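PDB 5D79: berberine bridge enzyme-like 28 from Arabidopsis thaliana, which is a secreted FAD-dependent oxidoreductase of the berberine bridge enzyme-like family, involved in the plant's adaptation to salt stress. Local coordinates for residues P76-I81 against F125-L130; T92-A97 against L206-S211; I102-R107 against T517-D522; I119-P124 against C521-I526. One frame throughout, in Å; residues are numbered along the deposited sequence.

All four contacts lie in or against the FAD-binding domain, on the same side of the chain's centre. Interaction 1 and interaction 3 share a small sheet: strand 103-107 runs beside strand 125-129, with Ile-128 N 2.8 Å from Arg-105 O. Helix 87-100, which interaction 2 ties to strand 202-208, packs on one face of this sheet, and Ile-128 CD1 reaches Ile-94 CD1 at 3.8 Å. Interactions 3 and 4, centres about 7 Å apart, meet in 521-522, and the salt bridge from Arg-105 NH2 to Glu-523 OE2 (3.1 Å) joins them. The cofactor is closest to interaction 3, where Thr-106 O takes a hydrogen bond from FAD O2B; interactions 2 and 4 do not touch.

Interaction 1 of 4, residues P76-I81 against F125-L130; sequences PKPVSI and FAVIDL
Pro-78 lies over one face of the Phe-125 ring, its CB 3.8 Å from the ring centroid in a CH-pi contact displaced toward the rim. The phenyl group reaches this place because CG sits between the backbone N and the carbonyl carbon (chi1 71°), which lays the two side chains alongside each other. Farther along, Pro-78 CG meets Val-127 CG2 at 4.0 Å, and Ile-81 CG1 rests beside Val-127 CB. An alanine at Phe-125 would lose the ring beneath Pro-78 and would probably loosen the loop leading into strand 80-82. Backbone bonds border this apolar centre: Val-79 N donates to Phe-125 O (3.0 Å), almost along the C=O axis, and Val-127 N donates to Ser-80 O (2.8 Å) where Ile-81 pairs in parallel with Val-127. At the outer end, a water links Lys-77 O to Phe-125 N. Leu-61 of helix 58-63 touches Pro-78 and Ile-81, while strand 103-107 flanks strand 125-129 and helix 87-100 packs on Ile-128.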
loop_
_atom_site.group_PDB
_atom_site.type_symbol
_atom_site.label_atom_id
_atom_site.label_comp_id
_atom_site.label_asym_id
_atom_site.label_seq_id
_atom_site.Cartn_x
_atom_site.Cartn_y
_atom_site.Cartn_z
ATOM N N PRO A 76 4.500 12.195 18.407
ATOM C CA PRO A 76 5.953 12.124 18.610
ATOM C C PRO A 76 6.761 12.648 17.420
ATOM O O PRO A 76 6.466 12.339 16.260
ATOM C CB PRO A 76 6.201 10.623 18.827
ATOM C CG PRO A 76 4.917 10.112 19.401
ATOM C CD PRO A 76 3.843 10.901 18.696
ATOM N N LYS A 77 7.779 13.444 17.725
ATOM C CA LYS A 77 8.655 14.011 16.711
ATOM C C LYS A 77 10.059 13.410 16.807
ATOM O O LYS A 77 10.527 13.110 17.899
ATOM C CB LYS A 77 8.702 15.531 16.863
ATOM C CG LYS A 77 7.343 16.198 16.685
ATOM C CD LYS A 77 6.726 15.841 15.334
ATOM C CE LYS A 77 5.424 16.596 15.074
ATOM N NZ LYS A 77 4.388 16.304 16.098
ATOM N N PRO A 78 10.725 13.211 15.656
ATOM C CA PRO A 78 12.107 12.717 15.662
ATOM C C PRO A 78 13.097 13.806 16.063
ATOM O O PRO A 78 12.843 14.990 15.853
ATOM C CB PRO A 78 12.336 12.294 14.213
ATOM C CG PRO A 78 11.456 13.214 13.430
ATOM C CD PRO A 78 10.227 13.428 14.285
ATOM N N VAL A 79 14.226 13.394 16.625
ATOM C CA VAL A 79 15.250 14.323 17.077
ATOM C C VAL A 79 16.215 14.619 15.911
ATOM O O VAL A 79 17.030 15.554 15.965
ATOM C CB VAL A 79 15.977 13.751 18.318
ATOM C CG1 VAL A 79 16.816 12.546 17.937
ATOM C CG2 VAL A 79 16.790 14.814 19.020
ATOM N N SER A 80 16.084 13.837 14.836
ATOM C CA SER A 80 16.819 14.097 13.597
ATOM C C SER A 80 16.192 13.417 12.364
ATOM O O SER A 80 15.585 12.342 12.461
ATOM C CB SER A 80 18.293 13.670 13.744
ATOM O OG SER A 80 18.432 12.320 14.151
ATOM N N ILE A 81 16.329 14.082 11.214
ATOM C CA ILE A 81 15.977 13.517 9.916
ATOM C C ILE A 81 17.196 13.555 9.014
ATOM O O ILE A 81 17.877 14.562 8.934
ATOM C CB ILE A 81 14.828 14.288 9.238
ATOM C CG1 ILE A 81 13.581 14.290 10.126
ATOM C CG2 ILE A 81 14.516 13.705 7.860
ATOM C CD1 ILE A 81 12.526 15.280 9.682
ATOM N N PHE A 125 13.703 8.784 18.344
ATOM C CA PHE A 125 14.087 8.186 17.072
ATOM C C PHE A 125 14.579 9.217 16.072
ATOM O O PHE A 125 14.482 10.417 16.296
ATOM C CB PHE A 125 12.908 7.413 16.471
ATOM C CG PHE A 125 11.800 8.294 15.956
ATOM C CD1 PHE A 125 10.901 8.891 16.831
ATOM C CD2 PHE A 125 11.649 8.521 14.594
ATOM C CE1 PHE A 125 9.876 9.704 16.355
ATOM C CE2 PHE A 125 10.623 9.331 14.115
ATOM C CZ PHE A 125 9.740 9.922 14.997
ATOM N N ALA A 126 15.113 8.730 14.963
ATOM C CA ALA A 126 15.478 9.572 13.846
ATOM C C ALA A 126 14.790 9.025 12.595
ATOM O O ALA A 126 14.275 7.903 12.617
ATOM C CB ALA A 126 16.979 9.603 13.679
ATOM N N VAL A 127 14.778 9.809 11.515
ATOM C CA VAL A 127 14.131 9.406 10.267
ATOM C C VAL A 127 15.112 9.352 9.101
ATOM O O VAL A 127 15.825 10.305 8.851
ATOM C CB VAL A 127 12.972 10.372 9.889
ATOM C CG1 VAL A 127 12.509 10.127 8.461
ATOM C CG2 VAL A 127 11.807 10.230 10.856
ATOM N N ILE A 128 15.150 8.222 8.402
ATOM C CA ILE A 128 15.838 8.111 7.114
ATOM C C ILE A 128 14.837 8.366 5.966
ATOM O O ILE A 128 14.141 7.442 5.517
ATOM C CB ILE A 128 16.489 6.710 6.919
ATOM C CG1 ILE A 128 17.254 6.270 8.169
ATOM C CG2 ILE A 128 17.406 6.703 5.710
ATOM C CD1 ILE A 128 17.737 4.847 8.107
ATOM N N ASP A 129 14.759 9.618 5.514
ATOM C CA ASP A 129 13.859 10.015 4.429
ATOM C C ASP A 129 14.562 9.784 3.091
ATOM O O ASP A 129 15.635 10.342 2.844
ATOM C CB ASP A 129 13.445 11.486 4.599
ATOM C CG ASP A 129 12.300 11.918 3.662
ATOM O OD1 ASP A 129 12.366 11.665 2.441
ATOM O OD2 ASP A 129 11.336 12.548 4.160
ATOM N N LEU A 130 13.950 8.969 2.233
ATOM C CA LEU A 130 14.587 8.511 0.994
ATOM C C LEU A 130 14.271 9.374 -0.214
ATOM O O LEU A 130 14.536 8.977 -1.346
ATOM C CB LEU A 130 14.178 7.072 0.692
ATOM C CG LEU A 130 14.601 6.067 1.760
ATOM C CD1 LEU A 130 13.968 4.725 1.502
ATOM C CD2 LEU A 130 16.110 5.950 1.780
HETATM O O HOH W 1 12.409 11.516 18.703
#

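Interaction 2 of 4, residues T92-A97 against L206-S211; sequences TVIRCA and LVVDAS
Ile-94, on helix 87-100, carries the close-packed half of this contact. Its CG1, anti to the carbonyl carbon (chi1 -60°), slides past Val-208 in the opposite direction and comes within 3.8 Å of Val-208 CG1. The other branch, CG2, rests against the backbone where the strand gives way to a turn, 3.6 Å from Asp-209 O and 3.8 Å from Ala-210 O. Val-238 of strand 238-248 also touches Ile-94, so the isoleucine fills the angle between the helix and the sheet. Here the two beta regions of the PCMH-type FAD-binding fold come together: helix 87-100 connects strands 80-82 and 103-107 of the small mixed sheet, and its Ile-94 side packs on the antiparallel sheet holding strand 202-208. Toward solvent the fit is much looser. Arg-95 stretches out from CG to NE along the exposed turn, and NE makes a weak, bent hydrogen bond to Ser-211 O (3.4 Å, 129° at the hydrogen). The aliphatic CG passes at 3.5 Å from the same oxygen, Ser-211 O. Within the turn Ser-211 OG donates to Asp-209 OD2 at 3.3 Å, approaching from above the carboxylate plane.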
loop_
_atom_site.group_PDB
_atom_site.type_symbol
_atom_site.label_atom_id
_atom_site.label_comp_id
_atom_site.label_asym_id
_atom_site.label_seq_id
_atom_site.Cartn_x
_atom_site.Cartn_y
_atom_site.Cartn_z
ATOM N N THR A 92 26.025 4.543 6.845
ATOM C CA THR A 92 26.576 5.273 7.970
ATOM C C THR A 92 25.510 5.506 9.030
ATOM O O THR A 92 25.795 5.454 10.225
ATOM C CB THR A 92 27.171 6.605 7.511
ATOM O OG1 THR A 92 28.212 6.346 6.565
ATOM C CG2 THR A 92 27.744 7.378 8.684
ATOM N N VAL A 93 24.278 5.739 8.593
ATOM C CA VAL A 93 23.189 5.944 9.534
ATOM C C VAL A 93 22.912 4.668 10.321
ATOM O O VAL A 93 22.800 4.696 11.542
ATOM C CB VAL A 93 21.911 6.396 8.832
ATOM C CG1 VAL A 93 20.783 6.451 9.822
ATOM C CG2 VAL A 93 22.114 7.766 8.196
ATOM N N ILE A 94 22.827 3.549 9.609
ATOM C CA ILE A 94 22.627 2.237 10.226
ATOM C C ILE A 94 23.751 1.891 11.200
ATOM O O ILE A 94 23.493 1.477 12.330
ATOM C CB ILE A 94 22.517 1.106 9.155
ATOM C CG1 ILE A 94 21.341 1.360 8.196
ATOM C CG2 ILE A 94 22.382 -0.254 9.812
ATOM C CD1 ILE A 94 20.093 1.938 8.864
ATOM N N ARG A 95 24.995 2.073 10.769
ATOM C CA ARG A 95 26.149 1.785 11.622
ATOM C C ARG A 95 26.244 2.694 12.855
ATOM O O ARG A 95 26.427 2.206 13.973
ATOM C CB ARG A 95 27.435 1.873 10.809
ATOM C CG ARG A 95 27.493 0.825 9.716
ATOM C CD ARG A 95 28.914 0.533 9.272
ATOM N NE ARG A 95 28.950 -0.200 8.007
ATOM C CZ ARG A 95 29.176 0.365 6.823
ATOM N NH1 ARG A 95 29.395 1.673 6.739
ATOM N NH2 ARG A 95 29.190 -0.378 5.722
ATOM N N CYS A 96 26.106 4.002 12.659
ATOM C CA CYS A 96 26.167 4.953 13.772
ATOM C C CYS A 96 25.015 4.811 14.757
ATOM O O CYS A 96 25.211 4.966 15.960
ATOM C CB CYS A 96 26.188 6.393 13.256
ATOM S SG CYS A 96 27.714 6.895 12.454
ATOM N N ALA A 97 23.812 4.552 14.242
ATOM C CA ALA A 97 22.625 4.393 15.081
ATOM C C ALA A 97 22.852 3.277 16.093
ATOM O O ALA A 97 22.711 3.461 17.307
ATOM C CB ALA A 97 21.386 4.100 14.224
ATOM N N LEU A 206 18.346 -4.158 -3.852
ATOM C CA LEU A 206 19.468 -3.793 -3.000
ATOM C C LEU A 206 18.930 -3.467 -1.621
ATOM O O LEU A 206 17.981 -2.697 -1.500
ATOM C CB LEU A 206 20.237 -2.592 -3.564
ATOM C CG LEU A 206 20.848 -2.694 -4.957
ATOM C CD1 LEU A 206 21.373 -1.338 -5.386
ATOM C CD2 LEU A 206 21.945 -3.722 -4.975
ATOM N N VAL A 207 19.521 -4.053 -0.587
ATOM C CA VAL A 207 19.110 -3.741 0.777
ATOM C C VAL A 207 20.341 -3.511 1.686
ATOM O O VAL A 207 21.370 -4.171 1.539
ATOM C CB VAL A 207 18.187 -4.870 1.341
ATOM C CG1 VAL A 207 18.919 -6.198 1.393
ATOM C CG2 VAL A 207 17.626 -4.506 2.714
ATOM N N VAL A 208 20.248 -2.542 2.592
ATOM C CA VAL A 208 21.252 -2.397 3.641
ATOM C C VAL A 208 20.767 -3.126 4.890
ATOM O O VAL A 208 19.682 -2.825 5.406
ATOM C CB VAL A 208 21.545 -0.923 3.972
ATOM C CG1 VAL A 208 22.398 -0.803 5.248
ATOM C CG2 VAL A 208 22.217 -0.236 2.787
ATOM N N ASP A 209 21.556 -4.099 5.357
ATOM C CA ASP A 209 21.172 -4.886 6.530
ATOM C C ASP A 209 21.744 -4.273 7.813
ATOM O O ASP A 209 22.395 -3.220 7.776
ATOM C CB ASP A 209 21.597 -6.358 6.378
ATOM C CG ASP A 209 23.100 -6.551 6.381
ATOM O OD1 ASP A 209 23.833 -5.595 6.096
ATOM O OD2 ASP A 209 23.558 -7.673 6.659
ATOM N N ALA A 210 21.489 -4.929 8.944
ATOM C CA ALA A 210 21.867 -4.392 10.248
ATOM C C ALA A 210 23.378 -4.188 10.374
ATOM O O ALA A 210 23.840 -3.470 11.257
ATOM C CB ALA A 210 21.353 -5.300 11.364
ATOM N N SER A 211 24.146 -4.804 9.483
ATOM C CA SER A 211 25.590 -4.586 9.451
ATOM C C SER A 211 25.960 -3.230 8.827
ATOM O O SER A 211 26.892 -2.556 9.282
ATOM C CB SER A 211 26.280 -5.711 8.676
ATOM O OG SER A 211 25.726 -6.964 9.001
#

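Interaction 3 of 4, residues I102-R107 against T517-D522; sequences IHVRTR and TDFFCD. With FAD (flavin-adenine dinucleotide), chain E.
The Arg-105 guanidinium lies flat against the backbone end of Asp-522, whose CB stands 3.2 Å above the centre of the guanidinium. A bend at chi2 (-63°) brings the group there, and the side chains cross at about a right angle; the carboxylate, turned 74° from the guanidinium, leads away to Ser-234, hydrogen-bonded to OD2. At its edge NH2 gives a weak hydrogen bond to His-103 NE2 (3.3 Å), while salt-bridging Glu-523; NH1 is bonded to Leu-116 O. A leucine at Arg-105 would lose the flat guanidinium beneath Asp-522 and its bridge to Glu-523, and would probably leave the C-terminal loop less firmly held. Phe-519 crosses Val-104 at roughly a right angle, CE2 3.8 Å from Val-104 CG2, and turns its edge to Ile-102 O (3.4 Å from CE1). Water 3 bridges Val-104 N and Phe-519 O. The arrangement fastens the C-terminal berberine-like region to an edge strand of the PCMH-type FAD-binding domain, where Thr-106 O accepts from FAD O2B at 2.9 Å.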
loop_
_atom_site.group_PDB
_atom_site.type_symbol
_atom_site.label_atom_id
_atom_site.label_comp_id
_atom_site.label_asym_id
_atom_site.label_seq_id
_atom_site.Cartn_x
_atom_site.Cartn_y
_atom_site.Cartn_z
ATOM N N ILE A 102 20.668 4.567 18.819
ATOM C CA ILE A 102 19.626 5.380 18.228
ATOM C C ILE A 102 18.687 4.556 17.353
ATOM O O ILE A 102 19.110 3.793 16.478
ATOM C CB ILE A 102 20.213 6.523 17.417
ATOM C CG1 ILE A 102 20.782 7.575 18.366
ATOM C CG2 ILE A 102 19.145 7.159 16.558
ATOM C CD1 ILE A 102 19.725 8.225 19.234
ATOM N N HIS A 103 17.401 4.719 17.627
ATOM C CA HIS A 103 16.336 4.053 16.905
ATOM C C HIS A 103 16.013 4.849 15.644
ATOM O O HIS A 103 16.018 6.073 15.687
ATOM C CB HIS A 103 15.124 3.934 17.823
ATOM C CG HIS A 103 13.946 3.273 17.198
ATOM N ND1 HIS A 103 14.045 2.103 16.480
ATOM C CD2 HIS A 103 12.635 3.610 17.196
ATOM C CE1 HIS A 103 12.845 1.753 16.051
ATOM N NE2 HIS A 103 11.972 2.650 16.473
ATOM N N VAL A 104 15.760 4.183 14.520
ATOM C CA VAL A 104 15.398 4.912 13.302
ATOM C C VAL A 104 14.097 4.431 12.687
ATOM O O VAL A 104 13.622 3.342 12.989
ATOM C CB VAL A 104 16.485 4.813 12.213
ATOM C CG1 VAL A 104 17.835 5.226 12.770
ATOM C CG2 VAL A 104 16.540 3.410 11.637
ATOM N N ARG A 105 13.530 5.269 11.823
ATOM C CA ARG A 105 12.404 4.888 10.982
ATOM C C ARG A 105 12.716 5.290 9.554
ATOM O O ARG A 105 13.313 6.328 9.333
ATOM C CB ARG A 105 11.114 5.551 11.454
ATOM C CG ARG A 105 10.612 5.046 12.791
ATOM C CD ARG A 105 10.246 3.572 12.736
ATOM N NE ARG A 105 10.001 3.040 14.072
ATOM C CZ ARG A 105 8.802 2.937 14.636
ATOM N NH1 ARG A 105 7.717 3.316 13.972
ATOM N NH2 ARG A 105 8.686 2.439 15.860
ATOM N N THR A 106 12.321 4.467 8.586
ATOM C CA THR A 106 12.620 4.746 7.183
ATOM C C THR A 106 11.392 5.211 6.404
ATOM O O THR A 106 10.380 4.511 6.348
ATOM C CB THR A 106 13.195 3.515 6.484
ATOM O OG1 THR A 106 14.458 3.195 7.059
ATOM C CG2 THR A 106 13.379 3.785 4.998
ATOM N N ARG A 107 11.483 6.385 5.789
ATOM C CA ARG A 107 10.367 6.902 5.011
ATOM C C ARG A 107 10.697 6.989 3.526
ATOM O O ARG A 107 11.743 7.510 3.151
ATOM C CB ARG A 107 9.941 8.279 5.525
ATOM C CG ARG A 107 8.716 8.820 4.814
ATOM C CD ARG A 107 8.055 9.947 5.566
ATOM N NE ARG A 107 8.842 11.169 5.519
ATOM C CZ ARG A 107 8.520 12.285 6.157
ATOM N NH1 ARG A 107 7.424 12.325 6.904
ATOM N NH2 ARG A 107 9.296 13.358 6.043
ATOM N N THR A 517 19.896 -8.706 16.113
ATOM C CA THR A 517 19.894 -7.694 17.153
ATOM C C THR A 517 18.515 -7.072 17.272
ATOM O O THR A 517 18.244 -6.344 18.228
ATOM C CB THR A 517 20.933 -6.596 16.881
ATOM O OG1 THR A 517 20.854 -6.187 15.509
ATOM C CG2 THR A 517 22.310 -7.135 17.149
ATOM N N ASP A 518 17.651 -7.381 16.305
ATOM C CA ASP A 518 16.341 -6.752 16.176
ATOM C C ASP A 518 16.471 -5.215 16.061
ATOM O O ASP A 518 15.739 -4.473 16.715
ATOM C CB ASP A 518 15.450 -7.146 17.359
ATOM C CG ASP A 518 13.979 -6.834 17.123
ATOM O OD1 ASP A 518 13.590 -6.623 15.957
ATOM O OD2 ASP A 518 13.212 -6.803 18.109
ATOM N N PHE A 519 17.400 -4.735 15.233
ATOM C CA PHE A 519 17.558 -3.292 15.065
ATOM C C PHE A 519 16.344 -2.692 14.374
ATOM O O PHE A 519 15.819 -1.661 14.799
ATOM C CB PHE A 519 18.818 -2.930 14.267
ATOM C CG PHE A 519 18.964 -1.430 14.007
ATOM C CD1 PHE A 519 19.319 -0.552 15.040
ATOM C CD2 PHE A 519 18.742 -0.898 12.739
ATOM C CE1 PHE A 519 19.450 0.826 14.809
ATOM C CE2 PHE A 519 18.871 0.482 12.505
ATOM C CZ PHE A 519 19.226 1.340 13.542
ATOM N N PHE A 520 15.903 -3.332 13.301
ATOM C CA PHE A 520 14.774 -2.814 12.543
ATOM C C PHE A 520 13.452 -3.257 13.160
ATOM O O PHE A 520 12.973 -4.357 12.895
ATOM C CB PHE A 520 14.887 -3.249 11.086
ATOM C CG PHE A 520 16.099 -2.696 10.401
ATOM C CD1 PHE A 520 16.106 -1.397 9.927
ATOM C CD2 PHE A 520 17.245 -3.461 10.264
ATOM C CE1 PHE A 520 17.220 -0.878 9.310
ATOM C CE2 PHE A 520 18.371 -2.941 9.652
ATOM C CZ PHE A 520 18.356 -1.652 9.175
ATOM N N CYS A 521 12.878 -2.391 13.995
ATOM C CA CYS A 521 11.641 -2.696 14.703
ATOM C C CYS A 521 10.722 -1.479 14.792
ATOM O O CYS A 521 11.184 -0.355 14.959
ATOM C CB CYS A 521 11.941 -3.233 16.116
ATOM S SG CYS A 521 12.510 -2.011 17.366
ATOM N N ASP A 522 9.419 -1.715 14.655
ATOM C CA ASP A 522 8.404 -0.711 14.972
ATOM C C ASP A 522 7.344 -1.347 15.869
ATOM O O ASP A 522 7.585 -2.394 16.482
ATOM C CB ASP A 522 7.770 -0.102 13.704
ATOM C CG ASP A 522 7.353 -1.138 12.672
ATOM O OD1 ASP A 522 6.871 -2.222 13.028
ATOM O OD2 ASP A 522 7.485 -0.852 11.471
HETATM P PA FAD E . 5.949 5.010 3.905
HETATM O O1A FAD E . 5.221 5.603 5.085
HETATM O O2A FAD E . 7.122 5.850 3.455
HETATM O O5B FAD E . 6.394 3.496 4.250
HETATM C C5B FAD E . 5.488 2.581 4.852
HETATM C C4B FAD E . 6.203 1.445 5.598
HETATM O O4B FAD E . 7.217 0.907 4.769
HETATM C C3B FAD E . 6.869 1.950 6.869
HETATM O O3B FAD E . 6.806 0.983 7.897
HETATM C C2B FAD E . 8.302 2.190 6.429
HETATM O O2B FAD E . 9.226 2.067 7.495
HETATM C C1B FAD E . 8.497 1.156 5.324
HETATM N N9A FAD E . 9.452 1.559 4.269
HETATM C C8A FAD E . 9.342 2.572 3.343
HETATM N N7A FAD E . 10.451 2.559 2.559
HETATM C C5A FAD E . 11.265 1.556 2.966
HETATM C C6A FAD E . 12.508 1.093 2.534
HETATM N N6A FAD E . 13.023 1.500 1.380
HETATM N N1A FAD E . 13.097 0.019 3.172
HETATM C C2A FAD E . 12.456 -0.598 4.223
HETATM N N3A FAD E . 11.227 -0.132 4.648
HETATM C C4A FAD E . 10.641 0.922 4.035
HETATM N N1 FAD E . -1.854 0.100 -1.250
HETATM C C2 FAD E . -2.289 -0.819 -2.190
HETATM O O2 FAD E . -1.631 -1.841 -2.420
HETATM N N3 FAD E . -3.464 -0.573 -2.890
HETATM C C4 FAD E . -4.211 0.572 -2.662
HETATM O O4 FAD E . -5.183 0.811 -3.380
HETATM C C4X FAD E . -3.756 1.505 -1.729
HETATM N N5 FAD E . -4.398 2.723 -1.567
HETATM C C5X FAD E . -3.762 3.743 -0.875
HETATM C C6 FAD E . -4.251 5.048 -0.899
HETATM C C7 FAD E . -3.604 6.064 -0.191
HETATM C C7M FAD E . -4.146 7.461 -0.215
HETATM C C8 FAD E . -2.430 5.786 0.512
HETATM C C8M FAD E . -1.728 6.851 1.301
HETATM C C9 FAD E . -1.943 4.484 0.538
HETATM C C9A FAD E . -2.631 3.453 -0.109
HETATM N N10 FAD E . -2.170 2.147 -0.057
HETATM C C10 FAD E . -2.555 1.268 -1.051
HETATM C "C1'" FAD E . -1.210 1.721 1.011
HETATM C "C2'" FAD E . 0.246 1.881 0.618
HETATM O "O2'" FAD E . 0.546 0.978 -0.424
HETATM C "C3'" FAD E . 1.090 1.603 1.856
HETATM O "O3'" FAD E . 0.830 2.613 2.807
HETATM C "C4'" FAD E . 2.569 1.636 1.560
HETATM O "O4'" FAD E . 3.263 0.888 2.524
HETATM C "C5'" FAD E . 3.070 3.058 1.672
HETATM O "O5'" FAD E . 4.341 3.138 1.070
HETATM P P FAD E . 5.111 4.542 1.155
HETATM O O1P FAD E . 6.544 4.367 0.730
HETATM O O2P FAD E . 4.417 5.589 0.319
HETATM O O3P FAD E . 4.870 4.873 2.716
HETATM O O HOH W 2 16.157 -0.187 17.115
HETATM O O HOH W 3 16.304 1.525 14.323
HETATM O O HOH W 4 13.643 0.483 13.279
#

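Interaction 4 of 4, residues I119-P124 against C521-I526; sequences IAYNKP and CDEQSI
Two irregular loops meet without strand pairing, their backbones nearest at Ala-120 and Asp-522, with CA atoms 7.0 Å apart. Glu-523 spans the gap: its CG is anti to the carbonyl carbon, and a bend at chi2 (73°) swings the carboxylate toward the other loop. There OE2 takes a nearly straight hydrogen bond from Tyr-121 N (2.9 Å, 168° at the hydrogen), the donor standing above the carboxylate plane. The carboxylate also faces the rim of the phenol ring, the planes 81° apart, and Tyr-121 CD2 lies 3.7 Å from Glu-523 OE2. Since OE2 is also salt-bridged to Arg-105, two donors hold the buried group, which would probably favour its ionised form. Over one face of the Tyr-121 ring, Ile-119 CG2 sits 3.6 Å above the plane. Lys-123, extended beyond CG, brings NZ to 3.3 Å from Cys-521 SG at the more exposed margin. The receiving loop is shaped by an Asx turn, in which Gln-524 N donates to Asp-522 OD1 at 3.2 Å. The contact thus joins the loop between strands 103-107 and 125-129 of the FAD-binding domain to the C-terminal berberine-like region.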
loop_
_atom_site.group_PDB
_atom_site.type_symbol
_atom_site.label_atom_id
_atom_site.label_comp_id
_atom_site.label_asym_id
_atom_site.label_seq_id
_atom_site.Cartn_x
_atom_site.Cartn_y
_atom_site.Cartn_z
ATOM N N ILE A 119 6.868 8.223 12.635
ATOM C CA ILE A 119 6.529 8.202 14.057
ATOM C C ILE A 119 7.007 6.930 14.738
ATOM O O ILE A 119 6.728 5.831 14.269
ATOM C CB ILE A 119 5.012 8.283 14.315
ATOM C CG1 ILE A 119 4.363 9.416 13.526
ATOM C CG2 ILE A 119 4.732 8.411 15.820
ATOM C CD1 ILE A 119 2.858 9.433 13.667
ATOM N N ALA A 120 7.718 7.094 15.847
ATOM C CA ALA A 120 7.984 5.998 16.769
ATOM C C ALA A 120 7.389 6.373 18.116
ATOM O O ALA A 120 7.472 7.533 18.535
ATOM C CB ALA A 120 9.481 5.725 16.891
ATOM N N TYR A 121 6.779 5.411 18.797
ATOM C CA TYR A 121 6.147 5.711 20.077
ATOM C C TYR A 121 6.991 5.269 21.275
ATOM O O TYR A 121 7.635 4.227 21.238
ATOM C CB TYR A 121 4.758 5.073 20.133
ATOM C CG TYR A 121 3.769 5.708 19.177
ATOM C CD1 TYR A 121 3.203 6.941 19.457
ATOM C CD2 TYR A 121 3.405 5.075 17.994
ATOM C CE1 TYR A 121 2.303 7.528 18.594
ATOM C CE2 TYR A 121 2.503 5.654 17.121
ATOM C CZ TYR A 121 1.951 6.883 17.428
ATOM O OH TYR A 121 1.051 7.481 16.570
ATOM N N ASN A 122 7.001 6.098 22.318
ATOM C CA ASN A 122 7.622 5.781 23.612
ATOM C C ASN A 122 9.146 5.603 23.616
ATOM O O ASN A 122 9.712 5.143 24.611
ATOM C CB ASN A 122 6.976 4.523 24.208
ATOM C CG ASN A 122 5.744 4.837 25.038
ATOM O OD1 ASN A 122 4.614 4.796 24.544
ATOM N ND2 ASN A 122 5.957 5.159 26.311
ATOM N N LYS A 123 9.809 5.971 22.521
ATOM C CA LYS A 123 11.272 5.988 22.476
ATOM C C LYS A 123 11.773 6.907 21.360
ATOM O O LYS A 123 11.313 6.825 20.224
ATOM C CB LYS A 123 11.840 4.569 22.303
ATOM C CG LYS A 123 11.323 3.776 21.093
ATOM C CD LYS A 123 11.894 2.358 21.097
ATOM C CE LYS A 123 11.514 1.561 19.854
ATOM N NZ LYS A 123 12.192 0.218 19.801
ATOM N N PRO A 124 12.715 7.798 21.693
ATOM C CA PRO A 124 13.282 8.770 20.746
ATOM C C PRO A 124 13.866 8.121 19.485
ATOM O O PRO A 124 14.459 7.041 19.552
ATOM C CB PRO A 124 14.381 9.452 21.566
ATOM C CG PRO A 124 13.940 9.290 22.986
ATOM C CD PRO A 124 13.278 7.949 23.047
ATOM N N CYS A 521 12.878 -2.391 13.995
ATOM C CA CYS A 521 11.641 -2.696 14.703
ATOM C C CYS A 521 10.722 -1.479 14.792
ATOM O O CYS A 521 11.184 -0.355 14.959
ATOM C CB CYS A 521 11.941 -3.233 16.116
ATOM S SG CYS A 521 12.510 -2.011 17.366
ATOM N N ASP A 522 9.419 -1.715 14.655
ATOM C CA ASP A 522 8.404 -0.711 14.972
ATOM C C ASP A 522 7.344 -1.347 15.869
ATOM O O ASP A 522 7.585 -2.394 16.482
ATOM C CB ASP A 522 7.770 -0.102 13.704
ATOM C CG ASP A 522 7.353 -1.138 12.672
ATOM O OD1 ASP A 522 6.871 -2.222 13.028
ATOM O OD2 ASP A 522 7.485 -0.852 11.471
ATOM N N GLU A 523 6.169 -0.734 15.933
ATOM C CA GLU A 523 5.125 -1.191 16.846
ATOM C C GLU A 523 4.414 -2.500 16.425
ATOM O O GLU A 523 3.673 -3.088 17.221
ATOM C CB GLU A 523 4.099 -0.070 17.027
ATOM C CG GLU A 523 4.601 1.134 17.846
ATOM C CD GLU A 523 5.603 2.019 17.104
ATOM O OE1 GLU A 523 5.655 1.955 15.854
ATOM O OE2 GLU A 523 6.334 2.778 17.778
ATOM N N GLN A 524 4.645 -2.951 15.191
ATOM C CA GLN A 524 4.050 -4.188 14.674
ATOM C C GLN A 524 5.059 -5.079 13.912
ATOM O O GLN A 524 4.672 -6.002 13.182
ATOM C CB GLN A 524 2.867 -3.862 13.755
ATOM C CG GLN A 524 1.536 -3.669 14.455
ATOM C CD GLN A 524 0.366 -3.598 13.478
ATOM O OE1 GLN A 524 0.554 -3.344 12.284
ATOM N NE2 GLN A 524 -0.847 -3.833 13.978
ATOM N N SER A 525 6.349 -4.813 14.081
ATOM C CA SER A 525 7.364 -5.527 13.308
ATOM C C SER A 525 7.405 -7.033 13.632
ATOM O O SER A 525 6.924 -7.480 14.685
ATOM C CB SER A 525 8.746 -4.891 13.531
ATOM O OG SER A 525 9.119 -4.936 14.895
ATOM N N ILE A 526 7.964 -7.803 12.700
ATOM C CA ILE A 526 8.125 -9.241 12.857
ATOM C C ILE A 526 9.094 -9.504 13.999
ATOM O O ILE A 526 10.177 -8.912 14.029
ATOM C CB ILE A 526 8.652 -9.887 11.552
ATOM C CG1 ILE A 526 7.688 -9.641 10.381
ATOM C CG2 ILE A 526 8.932 -11.375 11.740
ATOM C CD1 ILE A 526 6.329 -10.296 10.530
#